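Local atomic coordinates of glutathione S-transferase, N-terminal domain protein (Pseudomonas putida, PDB entry 4NAX), a protein that binds oxidized glutathione disulfide, one per subunit, and probably acts as a glutathione transferase. Residues 21-26 and 72-77. Sequence-based numbering, arbitrary orientation.
Sequences LQLYSL and PAILDP
The Tyr24 ring turns its edge to Leu75. Leu75 CB lies in the ring plane, 3.9 Å from Tyr24 CE2, and the two side chains run side by side in the same direction. Chi1 of -49° sets Tyr24 CG anti to its own carbonyl carbon and beside the backbone N, the N that bonds Ala73 O. On the same edge, Tyr24 CD2 comes within 3.6 Å of Ala73 O. The bond from Tyr24 N to that oxygen is nearly straight (2.9 Å, 169° at the hydrogen). Ala73 N returns a bond to Tyr24 O. Gln22 and Leu75 form a second hydrogen-bonded pair, N to O both ways. The ring of His48, on strand 45-49, meets Tyr24 with its plane turned by only about 15°. An alanine in place of Tyr24 would probably open a gap beside Leu75 and leave His48 without its ring partner.

On the other face, Leu23 and Ile74 make the non-hydrogen-bonded pair. Ile74 CG2 touches Leu23 CD1 at 3.9 Å and Leu21 CD2 at 4.0 Å. Helices 31-41 and 90-101 cover this side. Leu21 CD1 packs 3.9 Å from Asp76 CG, the side chains crossing at about a right angle. The Asp76 carboxylate is held by Tyr96 and Lys100.

Pro72, which follows a cis peptide bond, touches the bound glutathione disulfide. This central antiparallel pair, with a cis-proline just before its second strand, is characteristic of the thioredoxin-like N-terminal domain of glutathione transferases.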
loop_
_atom_site.group_PDB
_atom_site.type_symbol
_atom_site.label_atom_id
_atom_site.label_comp_id
_atom_site.label_asym_id
_atom_site.label_seq_id
_atom_site.Cartn_x
_atom_site.Cartn_y
_atom_site.Cartn_z
ATOM N N LEU A 21 18.576 3.189 15.339
ATOM C CA LEU A 21 17.513 3.571 14.415
ATOM C C LEU A 21 16.668 4.687 15.039
ATOM O O LEU A 21 16.260 4.605 16.211
ATOM C CB LEU A 21 16.670 2.349 14.085
ATOM C CG LEU A 21 15.538 2.583 13.078
ATOM C CD1 LEU A 21 15.297 1.323 12.267
ATOM C CD2 LEU A 21 14.237 3.019 13.745
ATOM N N GLN A 22 16.413 5.712 14.235
ATOM C CA GLN A 22 15.618 6.870 14.616
ATOM C C GLN A 22 14.227 6.727 14.022
ATOM O O GLN A 22 14.077 6.507 12.822
ATOM C CB GLN A 22 16.274 8.164 14.103
ATOM C CG GLN A 22 17.732 8.335 14.531
ATOM C CD GLN A 22 17.879 8.655 16.000
ATOM O OE1 GLN A 22 17.337 9.657 16.482
ATOM N NE2 GLN A 22 18.609 7.831 16.718
ATOM N N LEU A 23 13.220 6.844 14.882
ATOM C CA LEU A 23 11.822 6.781 14.490
ATOM C C LEU A 23 11.170 8.137 14.672
ATOM O O LEU A 23 11.264 8.726 15.744
ATOM C CB LEU A 23 11.072 5.760 15.342
ATOM C CG LEU A 23 9.566 5.683 15.150
ATOM C CD1 LEU A 23 9.182 5.234 13.742
ATOM C CD2 LEU A 23 8.939 4.772 16.193
ATOM N N TYR A 24 10.499 8.626 13.629
ATOM C CA TYR A 24 9.804 9.920 13.658
ATOM C C TYR A 24 8.334 9.613 13.443
ATOM O O TYR A 24 7.934 9.223 12.348
ATOM C CB TYR A 24 10.367 10.867 12.599
ATOM C CG TYR A 24 11.887 10.946 12.619
ATOM C CD1 TYR A 24 12.578 11.800 13.484
ATOM C CD2 TYR A 24 12.643 10.125 11.796
ATOM C CE1 TYR A 24 13.970 11.838 13.494
ATOM C CE2 TYR A 24 14.027 10.179 11.789
ATOM C CZ TYR A 24 14.689 11.014 12.653
ATOM O OH TYR A 24 16.066 11.053 12.622
ATOM N N SER A 25 7.528 9.709 14.501
ATOM C CA SER A 25 6.216 9.124 14.465
ATOM C C SER A 25 5.271 9.780 15.467
ATOM O O SER A 25 5.592 10.794 16.086
ATOM C CB SER A 25 6.343 7.596 14.685
ATOM O OG SER A 25 5.134 6.899 14.379
ATOM N N LEU A 26 4.094 9.183 15.588
ATOM C CA LEU A 26 3.016 9.630 16.456
ATOM C C LEU A 26 2.139 8.391 16.673
ATOM O O LEU A 26 2.011 7.586 15.741
ATOM C CB LEU A 26 2.240 10.753 15.771
ATOM C CG LEU A 26 1.209 11.486 16.620
ATOM C CD1 LEU A 26 1.891 12.270 17.729
ATOM C CD2 LEU A 26 0.399 12.391 15.714
ATOM N N PRO A 72 4.543 7.280 9.684
ATOM C CA PRO A 72 5.890 7.235 10.259
ATOM C C PRO A 72 6.999 7.369 9.206
ATOM O O PRO A 72 6.794 7.106 8.013
ATOM C CB PRO A 72 5.940 5.861 10.895
ATOM C CG PRO A 72 5.104 5.018 9.974
ATOM C CD PRO A 72 3.961 5.937 9.556
ATOM N N ALA A 73 8.186 7.700 9.693
ATOM C CA ALA A 73 9.410 7.706 8.887
ATOM C C ALA A 73 10.529 7.248 9.804
ATOM O O ALA A 73 10.443 7.392 11.030
ATOM C CB ALA A 73 9.688 9.069 8.310
ATOM N N ILE A 74 11.573 6.695 9.206
ATOM C CA ILE A 74 12.753 6.282 9.945
ATOM C C ILE A 74 14.035 6.800 9.300
ATOM O O ILE A 74 14.077 7.107 8.106
ATOM C CB ILE A 74 12.860 4.750 10.109
ATOM C CG1 ILE A 74 12.984 4.031 8.755
ATOM C CG2 ILE A 74 11.673 4.220 10.908
ATOM C CD1 ILE A 74 13.458 2.599 8.843
ATOM N N LEU A 75 15.081 6.841 10.115
ATOM C CA LEU A 75 16.460 7.039 9.639
ATOM C C LEU A 75 17.298 6.009 10.379
ATOM O O LEU A 75 17.508 6.120 11.589
ATOM C CB LEU A 75 16.935 8.453 9.899
ATOM C CG LEU A 75 18.360 8.770 9.446
ATOM C CD1 LEU A 75 18.568 8.507 7.966
ATOM C CD2 LEU A 75 18.652 10.220 9.799
ATOM N N ASP A 76 17.712 4.961 9.671
ATOM C CA ASP A 76 18.477 3.874 10.287
ATOM C C ASP A 76 19.955 4.124 10.011
ATOM O O ASP A 76 20.382 4.020 8.857
ATOM C CB ASP A 76 18.091 2.536 9.691
ATOM C CG ASP A 76 18.739 1.355 10.389
ATOM O OD1 ASP A 76 19.501 1.592 11.343
ATOM O OD2 ASP A 76 18.491 0.207 9.994
ATOM N N PRO A 77 20.751 4.443 11.050
ATOM C CA PRO A 77 22.180 4.654 10.793
ATOM C C PRO A 77 22.863 3.380 10.282
ATOM O O PRO A 77 23.889 3.471 9.577
ATOM C CB PRO A 77 22.740 5.078 12.152
ATOM C CG PRO A 77 21.786 4.540 13.157
ATOM C CD PRO A 77 20.437 4.527 12.489
#